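Local coordinates for protein thermophilic dibenzothiophene desulfurization enzyme C (Paenibacillus sp. A11-2, PDB 5XDC) that probably catalyses the oxidation of dibenzothiophene to its sulfoxide and sulfone with reduced FMN and molecular oxygen, at residues B[200-205]-B[210-215]; B[33-38]-B[82-87]; B[91-96]-B[383-388]; B[48-53]-B[162-167]. All blocks are in the same frame, centred on the assembly; numbering follows the deposited sequence.

Contact 1. Residues B[200-205]-B[210-215]; sequences GDWDSL and TDSGSV. With IND (indole), chain J.
One wall of the indole pocket is built here, where W202 and S212 meet inside the single loop that runs from strand 196-198 to strand 215-217. CB of S212 sits squarely over the six-membered ring of W202, 3.5 Å from its centroid and 1° off the ring normal, a CH-pi contact. On the opposite face the ring has CB of S204, so the W202 ring is held between S204 of its own segment and S212 of the returning one. The W202 side chain leaves with CG anti to the backbone N (chi1 -179°), which carries the ring across to the 210-215 side; its CE3 comes within 3.4 Å of O of S212, while NE1 is hydrogen-bonded to M207 O in the turn between the segments. This loop belongs to the middle domain of the acyl-CoA dehydrogenase fold, and its inner side faces the ligand: OG of S212 lies 3.2 Å from C2 of the bound indole, and CZ2 of W202 is 3.8 Å from its N1. S212 OG is also hydrogen-bonded to S160, which binds FMN in another structure of this protein. At the outer end D201 clasps S214 with both carboxylate oxygens. OD1 takes the backbone N of S214 at 2.8 Å, nearly straight at 174°, and OD2 takes its OG at 2.8 Å, both on the syn side but tilted out of the carboxylate plane.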
loop_
_atom_site.group_PDB
_atom_site.type_symbol
_atom_site.label_atom_id
_atom_site.label_comp_id
_atom_site.label_asym_id
_atom_site.label_seq_id
_atom_site.Cartn_x
_atom_site.Cartn_y
_atom_site.Cartn_z
ATOM N N GLY B 200 7.088 -39.046 -5.468
ATOM C CA GLY B 200 8.285 -38.268 -5.181
ATOM C C GLY B 200 8.604 -37.161 -6.174
ATOM O O GLY B 200 9.743 -36.695 -6.216
ATOM N N ASP B 201 7.614 -36.696 -6.931
ATOM C CA ASP B 201 7.806 -35.710 -8.002
ATOM C C ASP B 201 7.489 -34.300 -7.500
ATOM O O ASP B 201 6.538 -33.649 -7.941
ATOM C CB ASP B 201 6.923 -36.071 -9.191
ATOM C CG ASP B 201 5.465 -36.294 -8.788
ATOM O OD1 ASP B 201 5.227 -36.771 -7.659
ATOM O OD2 ASP B 201 4.548 -36.000 -9.571
ATOM N N TRP B 202 8.326 -33.822 -6.590
ATOM C CA TRP B 202 8.128 -32.520 -5.958
ATOM C C TRP B 202 9.447 -31.765 -5.977
ATOM O O TRP B 202 10.405 -32.154 -5.300
ATOM C CB TRP B 202 7.611 -32.679 -4.533
ATOM C CG TRP B 202 7.346 -31.371 -3.794
ATOM C CD1 TRP B 202 8.012 -30.896 -2.698
ATOM C CD2 TRP B 202 6.322 -30.412 -4.082
ATOM N NE1 TRP B 202 7.475 -29.700 -2.297
ATOM C CE2 TRP B 202 6.432 -29.382 -3.128
ATOM C CE3 TRP B 202 5.333 -30.319 -5.061
ATOM C CZ2 TRP B 202 5.587 -28.275 -3.128
ATOM C CZ3 TRP B 202 4.488 -29.221 -5.054
ATOM C CH2 TRP B 202 4.621 -28.218 -4.094
ATOM N N ASP B 203 9.491 -30.689 -6.759
ATOM C CA ASP B 203 10.683 -29.852 -6.868
ATOM C C ASP B 203 10.177 -28.420 -7.033
ATOM O O ASP B 203 9.924 -27.965 -8.149
ATOM C CB ASP B 203 11.560 -30.295 -8.030
ATOM C CG ASP B 203 12.844 -29.498 -8.148
ATOM O OD1 ASP B 203 13.119 -28.636 -7.289
ATOM O OD2 ASP B 203 13.597 -29.762 -9.109
ATOM N N SER B 204 10.013 -27.736 -5.901
ATOM C CA SER B 204 9.205 -26.527 -5.814
ATOM C C SER B 204 10.038 -25.301 -5.431
ATOM O O SER B 204 11.170 -25.403 -4.949
ATOM C CB SER B 204 8.085 -26.727 -4.789
ATOM O OG SER B 204 8.648 -27.035 -3.532
ATOM N N LEU B 205 9.462 -24.116 -5.670
ATOM C CA LEU B 205 10.109 -22.869 -5.261
ATOM C C LEU B 205 10.366 -22.856 -3.760
ATOM O O LEU B 205 11.497 -22.635 -3.310
ATOM C CB LEU B 205 9.236 -21.680 -5.654
ATOM C CG LEU B 205 9.761 -20.303 -5.221
ATOM C CD1 LEU B 205 11.101 -19.988 -5.858
ATOM C CD2 LEU B 205 8.733 -19.236 -5.541
ATOM N N THR B 210 7.969 -30.733 1.727
ATOM C CA THR B 210 6.622 -31.157 2.087
ATOM C C THR B 210 6.146 -32.363 1.287
ATOM O O THR B 210 5.020 -32.820 1.507
ATOM C CB THR B 210 5.616 -30.012 1.911
ATOM O OG1 THR B 210 5.547 -29.604 0.536
ATOM C CG2 THR B 210 5.994 -28.827 2.815
ATOM N N ASP B 211 6.957 -32.879 0.366
ATOM C CA ASP B 211 6.583 -34.011 -0.487
ATOM C C ASP B 211 5.147 -33.909 -0.999
ATOM O O ASP B 211 4.316 -34.810 -0.834
ATOM C CB ASP B 211 6.820 -35.317 0.249
ATOM C CG ASP B 211 8.215 -35.843 0.017
ATOM O OD1 ASP B 211 8.515 -36.250 -1.134
ATOM O OD2 ASP B 211 8.985 -35.834 0.974
ATOM N N SER B 212 4.880 -32.794 -1.681
ATOM C CA SER B 212 3.555 -32.474 -2.182
ATOM C C SER B 212 3.398 -32.844 -3.649
ATOM O O SER B 212 2.598 -32.238 -4.369
ATOM C CB SER B 212 3.253 -30.995 -1.951
ATOM O OG SER B 212 3.178 -30.724 -0.564
ATOM N N GLY B 213 4.144 -33.843 -4.089
ATOM C CA GLY B 213 3.953 -34.414 -5.399
ATOM C C GLY B 213 2.736 -35.311 -5.513
ATOM O O GLY B 213 1.772 -35.165 -4.757
ATOM N N SER B 214 2.770 -36.245 -6.456
ATOM C CA SER B 214 1.595 -37.026 -6.794
ATOM C C SER B 214 1.664 -38.425 -6.178
ATOM O O SER B 214 2.717 -38.903 -5.747
ATOM C CB SER B 214 1.424 -37.119 -8.313
ATOM O OG SER B 214 2.531 -37.748 -8.906
ATOM N N VAL B 215 0.497 -39.054 -6.121
ATOM C CA VAL B 215 0.345 -40.440 -5.694
ATOM C C VAL B 215 -0.487 -41.136 -6.753
ATOM O O VAL B 215 -1.544 -40.632 -7.147
ATOM C CB VAL B 215 -0.335 -40.559 -4.317
ATOM C CG1 VAL B 215 -0.637 -42.032 -3.984
ATOM C CG2 VAL B 215 0.531 -39.940 -3.242
HETATM N N1 IND J . 2.933 -26.380 -1.249
HETATM C C2 IND J . 2.818 -27.558 -0.643
HETATM C C3 IND J . 1.605 -27.879 -0.883
HETATM C C4 IND J . -0.464 -27.071 -2.020
HETATM C C5 IND J . -0.928 -25.982 -2.764
HETATM C C6 IND J . -0.074 -24.900 -3.061
HETATM C C7 IND J . 1.243 -24.909 -2.613
HETATM C C8 IND J . 1.712 -25.982 -1.881
HETATM C C9 IND J . 0.834 -27.079 -1.576
HETATM O O HOH W 1 4.678 -37.821 -4.135
#

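Contact 2. Residues B[33-38]-B[82-87]; sequences RERERA and SADASL
The guanidinium of R35 meets D84 at its edge; the guanidinium and carboxylate planes are only 12° apart, so the two groups are nearly coplanar. The grip is end-on, but both nitrogens close on a single oxygen: NH1 of R35 is 2.8 Å from OD2 of D84, and NH2 of R35 is 2.9 Å from the same OD2. NH2 uses the anti lone pair of that oxygen, while NH1 comes nearly along its C-O bond. Both N-H bonds are well bent, as expected when one acceptor sits in the fork between two donors. CD1 of L87 approaches the group obliquely, 3.9 Å from NH1 of R35. The arginine chain bends at chi3 to turn its end toward the aspartate, and NE is held by T31 on its own helix. The other oxygen of D84 works within its own segment, OD1 accepting from N of L87 at 3.0 Å and 168°, from above the carboxylate plane. With an alanine in place of D84, R35 would probably lose this carboxylate mate and the amide of L87 its side-chain cap. The salt bridge thus ties helix 16-38 to the junction of helices 70-83 and 85-104, in a buried part of the N-terminal helical domain of the acyl-CoA dehydrogenase fold. D84 stands at the N-cap of helix 85-104, where an aspartate bonding the amide three residues on is a classic capping interaction.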
loop_
_atom_site.group_PDB
_atom_site.type_symbol
_atom_site.label_atom_id
_atom_site.label_comp_id
_atom_site.label_asym_id
_atom_site.label_seq_id
_atom_site.Cartn_x
_atom_site.Cartn_y
_atom_site.Cartn_z
ATOM N N ARG B 33 18.507 -24.660 6.470
ATOM C CA ARG B 33 19.093 -24.038 5.284
ATOM C C ARG B 33 19.656 -25.094 4.338
ATOM O O ARG B 33 19.377 -25.080 3.134
ATOM C CB ARG B 33 20.169 -23.032 5.712
ATOM C CG ARG B 33 20.845 -22.253 4.581
ATOM C CD ARG B 33 21.396 -20.897 5.092
ATOM N NE ARG B 33 22.118 -21.024 6.358
ATOM C CZ ARG B 33 22.359 -20.030 7.215
ATOM N NH1 ARG B 33 21.936 -18.792 6.974
ATOM N NH2 ARG B 33 23.030 -20.280 8.333
ATOM N N GLU B 34 20.426 -26.046 4.870
ATOM C CA GLU B 34 20.987 -27.097 4.023
ATOM C C GLU B 34 19.920 -28.108 3.598
ATOM O O GLU B 34 19.909 -28.569 2.448
ATOM C CB GLU B 34 22.134 -27.798 4.761
ATOM N N ARG B 35 19.006 -28.463 4.504
ATOM C CA ARG B 35 18.004 -29.471 4.172
ATOM C C ARG B 35 17.057 -29.001 3.076
ATOM O O ARG B 35 16.710 -29.771 2.174
ATOM C CB ARG B 35 17.206 -29.865 5.410
ATOM C CG ARG B 35 17.949 -30.810 6.332
ATOM C CD ARG B 35 17.032 -31.324 7.428
ATOM N NE ARG B 35 16.647 -30.262 8.366
ATOM C CZ ARG B 35 15.483 -29.616 8.369
ATOM N NH1 ARG B 35 14.531 -29.907 7.505
ATOM N NH2 ARG B 35 15.254 -28.687 9.287
ATOM N N GLU B 36 16.590 -27.759 3.140
ATOM C CA GLU B 36 15.549 -27.384 2.192
ATOM C C GLU B 36 16.117 -27.226 0.784
ATOM O O GLU B 36 15.390 -27.417 -0.194
ATOM C CB GLU B 36 14.822 -26.121 2.653
ATOM C CG GLU B 36 15.565 -24.860 2.441
ATOM C CD GLU B 36 15.236 -24.156 1.115
ATOM O OE1 GLU B 36 14.080 -24.200 0.600
ATOM O OE2 GLU B 36 16.176 -23.551 0.583
ATOM N N ARG B 37 17.413 -26.924 0.656
ATOM C CA ARG B 37 18.036 -26.910 -0.669
ATOM C C ARG B 37 17.877 -28.250 -1.367
ATOM O O ARG B 37 17.575 -28.310 -2.569
ATOM C CB ARG B 37 19.525 -26.573 -0.559
ATOM C CG ARG B 37 19.854 -25.142 -0.157
ATOM C CD ARG B 37 21.329 -24.806 -0.460
ATOM N NE ARG B 37 22.260 -25.306 0.556
ATOM C CZ ARG B 37 22.904 -24.556 1.453
ATOM N NH1 ARG B 37 22.745 -23.236 1.498
ATOM N NH2 ARG B 37 23.728 -25.134 2.320
ATOM N N ALA B 38 18.084 -29.341 -0.630
ATOM C CA ALA B 38 18.036 -30.675 -1.205
ATOM C C ALA B 38 16.627 -31.110 -1.567
ATOM O O ALA B 38 16.464 -31.966 -2.441
ATOM C CB ALA B 38 18.645 -31.679 -0.224
ATOM N N SER B 82 7.925 -21.271 11.993
ATOM C CA SER B 82 8.875 -20.168 12.068
ATOM C C SER B 82 10.310 -20.646 11.922
ATOM O O SER B 82 11.168 -19.863 11.509
ATOM C CB SER B 82 8.704 -19.408 13.389
ATOM O OG SER B 82 9.264 -20.112 14.490
ATOM N N ALA B 83 10.581 -21.907 12.259
ATOM C CA ALA B 83 11.898 -22.517 12.128
ATOM C C ALA B 83 12.090 -23.197 10.783
ATOM O O ALA B 83 13.165 -23.091 10.180
ATOM C CB ALA B 83 12.108 -23.554 13.238
ATOM N N ASP B 84 11.068 -23.911 10.320
ATOM C CA ASP B 84 11.155 -24.704 9.098
ATOM C C ASP B 84 9.739 -24.777 8.546
ATOM O O ASP B 84 8.886 -25.460 9.124
ATOM C CB ASP B 84 11.726 -26.091 9.388
ATOM C CG ASP B 84 11.876 -26.942 8.143
ATOM O OD1 ASP B 84 10.979 -26.901 7.278
ATOM O OD2 ASP B 84 12.891 -27.673 8.054
ATOM N N ALA B 85 9.478 -24.048 7.460
ATOM C CA ALA B 85 8.114 -23.948 6.960
ATOM C C ALA B 85 7.599 -25.276 6.434
ATOM O O ALA B 85 6.399 -25.534 6.508
ATOM C CB ALA B 85 8.022 -22.873 5.871
ATOM N N SER B 86 8.476 -26.116 5.868
ATOM C CA SER B 86 8.032 -27.420 5.388
ATOM C C SER B 86 7.613 -28.308 6.544
ATOM O O SER B 86 6.586 -28.997 6.471
ATOM C CB SER B 86 9.146 -28.099 4.596
ATOM O OG SER B 86 9.359 -27.473 3.333
ATOM N N LEU B 87 8.403 -28.319 7.613
ATOM C CA LEU B 87 8.035 -29.122 8.770
ATOM C C LEU B 87 6.791 -28.562 9.455
ATOM O O LEU B 87 5.931 -29.327 9.892
ATOM C CB LEU B 87 9.206 -29.224 9.738
ATOM C CG LEU B 87 10.322 -30.167 9.270
ATOM C CD1 LEU B 87 11.585 -30.008 10.104
ATOM C CD2 LEU B 87 9.836 -31.612 9.315
#

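Contact 3. Residues B[91-96]-B[383-388]; sequences FGYHFS and RTHTLH. With IND (indole), chain J.
H385 reaches toward Y93 between helix 376-385 and helix 85-104, and its side chain can be followed outward from CB. CG stands anti to the backbone N (chi1 -164°), which aims the imidazole at the tyrosine. CB of H388 lies over one face of the ring, toward its rim. On one side ND1 is hydrogen-bonded to Y259 OH of helix 247-276. On the other, CD2 of H385 lies 3.7 Å from C8 of the bound indole. At the tip NE2 of H385 donates to OH of Y93 at 3.0 Å, only 3° out of the imidazole plane. The two rings come together rim to rim with their planes at 87°, centroids 6.0 Å apart, so neither lies over the other's face. Partners at both nitrogens hold the rotation of the imidazole. Here the N-terminal and C-terminal helical domains of the acyl-CoA dehydrogenase fold meet beside the indole pocket. Y93 binds FMN in another structure of this enzyme; no FMN is bound here. A leucine in place of H385 would probably cost the hydroxyls of Y93 and Y259 this shared partner, leaving Y93 to E130, its other hydrogen-bond partner. CD2 of H388 approaches the Y93 OH to 3.5 Å. H388 closes a type I beta turn that starts at H385; its CA comes within 3.7 Å of C6 of the indole.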
loop_
_atom_site.group_PDB
_atom_site.type_symbol
_atom_site.label_atom_id
_atom_site.label_comp_id
_atom_site.label_asym_id
_atom_site.label_seq_id
_atom_site.Cartn_x
_atom_site.Cartn_y
_atom_site.Cartn_z
ATOM N N PHE B 91 3.493 -30.868 9.764
ATOM C CA PHE B 91 2.875 -30.969 11.082
ATOM C C PHE B 91 1.444 -30.428 11.056
ATOM O O PHE B 91 0.499 -31.101 11.485
ATOM C CB PHE B 91 3.785 -30.221 12.058
ATOM C CG PHE B 91 3.361 -30.271 13.504
ATOM C CD1 PHE B 91 3.576 -31.404 14.270
ATOM C CD2 PHE B 91 2.821 -29.149 14.107
ATOM C CE1 PHE B 91 3.215 -31.435 15.598
ATOM C CE2 PHE B 91 2.455 -29.174 15.454
ATOM C CZ PHE B 91 2.674 -30.316 16.197
ATOM N N GLY B 92 1.246 -29.238 10.479
ATOM C CA GLY B 92 -0.099 -28.678 10.393
ATOM C C GLY B 92 -1.057 -29.541 9.584
ATOM O O GLY B 92 -2.209 -29.755 9.984
ATOM N N TYR B 93 -0.601 -30.044 8.425
ATOM C CA TYR B 93 -1.463 -30.851 7.573
ATOM C C TYR B 93 -1.851 -32.153 8.257
ATOM O O TYR B 93 -2.945 -32.671 8.025
ATOM C CB TYR B 93 -0.769 -31.173 6.257
ATOM C CG TYR B 93 -1.057 -30.228 5.134
ATOM C CD1 TYR B 93 -0.420 -28.993 5.055
ATOM C CD2 TYR B 93 -1.934 -30.579 4.127
ATOM C CE1 TYR B 93 -0.666 -28.121 4.006
ATOM C CE2 TYR B 93 -2.189 -29.711 3.057
ATOM C CZ TYR B 93 -1.551 -28.480 3.005
ATOM O OH TYR B 93 -1.779 -27.591 1.962
ATOM N N HIS B 94 -0.957 -32.701 9.073
ATOM C CA HIS B 94 -1.309 -33.860 9.883
ATOM C C HIS B 94 -2.579 -33.589 10.686
ATOM O O HIS B 94 -3.484 -34.424 10.725
ATOM C CB HIS B 94 -0.143 -34.215 10.791
ATOM C CG HIS B 94 -0.501 -35.132 11.918
ATOM N ND1 HIS B 94 -0.449 -36.507 11.810
ATOM C CD2 HIS B 94 -0.890 -34.867 13.187
ATOM C CE1 HIS B 94 -0.810 -37.049 12.962
ATOM N NE2 HIS B 94 -1.088 -36.075 13.812
ATOM N N PHE B 95 -2.680 -32.407 11.297
ATOM C CA PHE B 95 -3.885 -32.096 12.063
ATOM C C PHE B 95 -5.086 -31.785 11.177
ATOM O O PHE B 95 -6.225 -32.035 11.586
ATOM C CB PHE B 95 -3.599 -30.956 13.044
ATOM C CG PHE B 95 -2.644 -31.361 14.123
ATOM C CD1 PHE B 95 -3.044 -32.226 15.128
ATOM C CD2 PHE B 95 -1.325 -30.976 14.076
ATOM C CE1 PHE B 95 -2.149 -32.629 16.093
ATOM C CE2 PHE B 95 -0.429 -31.382 15.027
ATOM C CZ PHE B 95 -0.844 -32.221 16.049
ATOM N N SER B 96 -4.884 -31.251 9.968
ATOM C CA SER B 96 -5.994 -31.159 9.027
ATOM C C SER B 96 -6.526 -32.542 8.688
ATOM O O SER B 96 -7.740 -32.771 8.691
ATOM C CB SER B 96 -5.565 -30.429 7.750
ATOM O OG SER B 96 -6.572 -30.504 6.761
ATOM N N ARG B 383 5.519 -17.439 -0.430
ATOM C CA ARG B 383 4.984 -17.165 -1.763
ATOM C C ARG B 383 4.389 -18.426 -2.380
ATOM O O ARG B 383 3.384 -18.362 -3.099
ATOM C CB ARG B 383 6.081 -16.588 -2.670
ATOM C CG ARG B 383 5.666 -16.283 -4.111
ATOM C CD ARG B 383 4.677 -15.142 -4.213
ATOM N NE ARG B 383 3.365 -15.510 -3.691
ATOM C CZ ARG B 383 2.336 -14.683 -3.589
ATOM N NH1 ARG B 383 2.427 -13.437 -4.027
ATOM N NH2 ARG B 383 1.195 -15.102 -3.041
ATOM N N THR B 384 4.998 -19.585 -2.107
ATOM C CA THR B 384 4.476 -20.852 -2.612
ATOM C C THR B 384 3.136 -21.198 -1.967
ATOM O O THR B 384 2.130 -21.390 -2.658
ATOM C CB THR B 384 5.506 -21.966 -2.374
ATOM O OG1 THR B 384 6.712 -21.687 -3.102
ATOM C CG2 THR B 384 4.991 -23.325 -2.839
ATOM N N HIS B 385 3.093 -21.301 -0.638
ATOM C CA HIS B 385 1.888 -21.875 -0.063
ATOM C C HIS B 385 0.709 -20.911 -0.043
ATOM O O HIS B 385 -0.440 -21.369 -0.080
ATOM C CB HIS B 385 2.119 -22.399 1.346
ATOM C CG HIS B 385 1.019 -23.310 1.763
ATOM N ND1 HIS B 385 -0.054 -22.867 2.501
ATOM C CD2 HIS B 385 0.737 -24.590 1.412
ATOM C CE1 HIS B 385 -0.916 -23.859 2.654
ATOM N NE2 HIS B 385 -0.463 -24.915 2.000
ATOM N N THR B 386 0.939 -19.593 0.014
ATOM C CA THR B 386 -0.179 -18.657 0.009
ATOM C C THR B 386 -1.035 -18.785 -1.250
ATOM O O THR B 386 -2.161 -18.272 -1.277
ATOM C CB THR B 386 0.305 -17.195 0.130
ATOM O OG1 THR B 386 1.320 -16.929 -0.849
ATOM C CG2 THR B 386 0.820 -16.870 1.520
ATOM N N LEU B 387 -0.522 -19.446 -2.297
ATOM C CA LEU B 387 -1.247 -19.683 -3.533
ATOM C C LEU B 387 -2.156 -20.900 -3.465
ATOM O O LEU B 387 -2.849 -21.190 -4.450
ATOM C CB LEU B 387 -0.257 -19.862 -4.684
ATOM C CG LEU B 387 0.705 -18.690 -4.879
ATOM C CD1 LEU B 387 1.797 -19.053 -5.865
ATOM C CD2 LEU B 387 -0.041 -17.459 -5.357
ATOM N N HIS B 388 -2.169 -21.611 -2.334
ATOM C CA HIS B 388 -2.999 -22.808 -2.198
ATOM C C HIS B 388 -4.403 -22.577 -2.739
ATOM O O HIS B 388 -4.941 -23.397 -3.497
ATOM C CB HIS B 388 -3.038 -23.224 -0.724
ATOM C CG HIS B 388 -3.945 -24.375 -0.445
ATOM N ND1 HIS B 388 -5.301 -24.221 -0.245
ATOM C CD2 HIS B 388 -3.687 -25.697 -0.317
ATOM C CE1 HIS B 388 -5.841 -25.406 -0.008
ATOM N NE2 HIS B 388 -4.882 -26.315 -0.038
HETATM N N1 IND J . 2.933 -26.380 -1.249
HETATM C C2 IND J . 2.818 -27.558 -0.643
HETATM C C3 IND J . 1.605 -27.879 -0.883
HETATM C C4 IND J . -0.464 -27.071 -2.020
HETATM C C5 IND J . -0.928 -25.982 -2.764
HETATM C C6 IND J . -0.074 -24.900 -3.061
HETATM C C7 IND J . 1.243 -24.909 -2.613
HETATM C C8 IND J . 1.712 -25.982 -1.881
HETATM C C9 IND J . 0.834 -27.079 -1.576
#

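Contact 4. Residues B[48-53]-B[162-167]; sequences AIRRSG and SADADR
R50 stretches out from helix 43-52 to put its guanidinium between two aspartates, D164 and D166, of the loop leading into strand 167-174. CG lies opposite the carbonyl carbon (chi1 -78°) and the chain then runs extended from CG to NE, before chi4 turns the guanidinium roughly at right angles to the chain. Toward D166 the grip is side-on, with NE and NH2 sharing one oxygen. NH2 of R50 is 2.8 Å from OD2 of D166, close to straight, and NE of R50 is 3.3 Å from it. D166 has CG anti to its carbonyl carbon, beside the backbone N; its carboxylate is turned 80° from the guanidinium plane, and OD2 also accepts from the backbone N of F123. The result is a salt-bridge network joining the N-terminal helical domain to the middle beta domain of the acyl-CoA dehydrogenase fold, at the surface and away from the ligand sites. Toward D164 the grip is end-on. NH1 of R50 meets OD2 of D164 at 2.8 Å and 168°, on the syn side but tilted from the carboxylate plane, whereas NH2 takes the backbone O of D164 at 2.7 Å. D164 has CG anti to the backbone N, swinging the carboxylate toward the arginine; OD2 also forms a salt bridge with R46 of helix 43-52, and OD1 one with K43. NH1 of R50 has a second anion in D47.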
loop_
_atom_site.group_PDB
_atom_site.type_symbol
_atom_site.label_atom_id
_atom_site.label_comp_id
_atom_site.label_asym_id
_atom_site.label_seq_id
_atom_site.Cartn_x
_atom_site.Cartn_y
_atom_site.Cartn_z
ATOM N N ALA B 48 11.721 -37.208 14.670
ATOM C CA ALA B 48 11.775 -36.422 15.899
ATOM C C ALA B 48 10.383 -35.965 16.316
ATOM O O ALA B 48 10.053 -35.958 17.508
ATOM C CB ALA B 48 12.704 -35.222 15.730
ATOM N N ILE B 49 9.549 -35.571 15.352
ATOM C CA ILE B 49 8.175 -35.207 15.678
ATOM C C ILE B 49 7.421 -36.422 16.211
ATOM O O ILE B 49 6.629 -36.317 17.160
ATOM C CB ILE B 49 7.487 -34.583 14.446
ATOM C CG1 ILE B 49 8.133 -33.228 14.138
ATOM C CG2 ILE B 49 5.986 -34.450 14.680
ATOM C CD1 ILE B 49 7.635 -32.591 12.849
ATOM N N ARG B 50 7.658 -37.594 15.613
ATOM C CA ARG B 50 7.028 -38.817 16.092
ATOM C C ARG B 50 7.387 -39.087 17.551
ATOM O O ARG B 50 6.507 -39.378 18.369
ATOM C CB ARG B 50 7.448 -39.999 15.217
ATOM C CG ARG B 50 6.741 -40.103 13.881
ATOM C CD ARG B 50 7.071 -41.440 13.200
ATOM N NE ARG B 50 6.315 -41.626 11.962
ATOM C CZ ARG B 50 6.731 -41.271 10.737
ATOM N NH1 ARG B 50 7.912 -40.697 10.558
ATOM N NH2 ARG B 50 5.952 -41.476 9.687
ATOM N N ARG B 51 8.675 -38.979 17.893
ATOM C CA ARG B 51 9.128 -39.261 19.258
ATOM C C ARG B 51 8.598 -38.247 20.264
ATOM O O ARG B 51 8.491 -38.566 21.452
ATOM C CB ARG B 51 10.658 -39.287 19.318
ATOM C CG ARG B 51 11.303 -40.429 18.554
ATOM C CD ARG B 51 12.794 -40.538 18.847
ATOM N NE ARG B 51 13.549 -39.325 18.540
ATOM C CZ ARG B 51 14.095 -39.050 17.358
ATOM N NH1 ARG B 51 13.953 -39.883 16.337
ATOM N NH2 ARG B 51 14.779 -37.926 17.195
ATOM N N SER B 52 8.237 -37.047 19.806
ATOM C CA SER B 52 7.843 -35.966 20.701
ATOM C C SER B 52 6.471 -36.183 21.313
ATOM O O SER B 52 6.167 -35.580 22.351
ATOM C CB SER B 52 7.847 -34.646 19.935
ATOM O OG SER B 52 6.669 -34.533 19.163
ATOM N N GLY B 53 5.630 -37.018 20.696
ATOM C CA GLY B 53 4.259 -37.185 21.127
ATOM C C GLY B 53 3.277 -36.152 20.604
ATOM O O GLY B 53 2.066 -36.375 20.694
ATOM N N SER B 162 2.791 -36.910 1.593
ATOM C CA SER B 162 2.465 -38.263 1.169
ATOM C C SER B 162 3.625 -39.237 1.315
ATOM O O SER B 162 3.406 -40.445 1.220
ATOM C CB SER B 162 1.974 -38.259 -0.289
ATOM O OG SER B 162 2.905 -37.647 -1.156
ATOM N N ALA B 163 4.839 -38.759 1.555
ATOM C CA ALA B 163 5.982 -39.637 1.752
ATOM C C ALA B 163 6.159 -39.910 3.235
ATOM O O ALA B 163 5.913 -39.034 4.068
ATOM C CB ALA B 163 7.263 -39.008 1.198
ATOM N N ASP B 164 6.588 -41.127 3.565
ATOM C CA ASP B 164 6.828 -41.498 4.963
ATOM C C ASP B 164 5.564 -41.335 5.814
ATOM O O ASP B 164 5.637 -41.078 7.013
ATOM C CB ASP B 164 7.981 -40.673 5.542
ATOM C CG ASP B 164 8.355 -41.073 6.968
ATOM O OD1 ASP B 164 8.555 -42.286 7.223
ATOM O OD2 ASP B 164 8.464 -40.169 7.834
ATOM N N ALA B 165 4.395 -41.497 5.207
ATOM C CA ALA B 165 3.121 -41.359 5.904
ATOM C C ALA B 165 2.652 -42.716 6.409
ATOM O O ALA B 165 2.590 -43.681 5.640
ATOM C CB ALA B 165 2.059 -40.772 4.976
ATOM N N ASP B 166 2.302 -42.787 7.697
ATOM C CA ASP B 166 1.790 -44.044 8.230
ATOM C C ASP B 166 0.413 -44.380 7.682
ATOM O O ASP B 166 0.089 -45.563 7.506
ATOM C CB ASP B 166 1.772 -43.981 9.754
ATOM C CG ASP B 166 3.147 -43.777 10.316
ATOM O OD1 ASP B 166 3.869 -44.774 10.459
ATOM O OD2 ASP B 166 3.543 -42.626 10.575
ATOM N N ARG B 167 -0.417 -43.368 7.431
ATOM C CA ARG B 167 -1.708 -43.510 6.791
ATOM C C ARG B 167 -1.883 -42.324 5.853
ATOM O O ARG B 167 -1.367 -41.231 6.114
ATOM C CB ARG B 167 -2.879 -43.537 7.791
ATOM C CG ARG B 167 -2.969 -44.777 8.692
ATOM C CD ARG B 167 -3.311 -45.995 7.866
ATOM N NE ARG B 167 -3.591 -47.194 8.661
ATOM C CZ ARG B 167 -2.669 -48.042 9.110
ATOM N NH1 ARG B 167 -1.387 -47.844 8.875
ATOM N NH2 ARG B 167 -3.039 -49.124 9.790
#

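How the contacts relate
Along the chain contact 4 interleaves with both contact 2 and contact 3, contact 2 closes before contact 3 opens, and contact 1 falls within the long span between the two segments of contact 3. Centres lie about 13 to 17 Å apart, and all the pairs touch except 2 and 3, which adjoin in sequence on helix 85-104. Contacts 1 and 3 both meet the indole, from the middle-domain loop and from the end of helix 376-385 with the turn after it, and both reach the second subunit. T210 packs on S86, joining contacts 1 and 2. Contact 4 joins the N-terminal and middle domains at the surface, while contact 2 packs helices within the N-terminal domain.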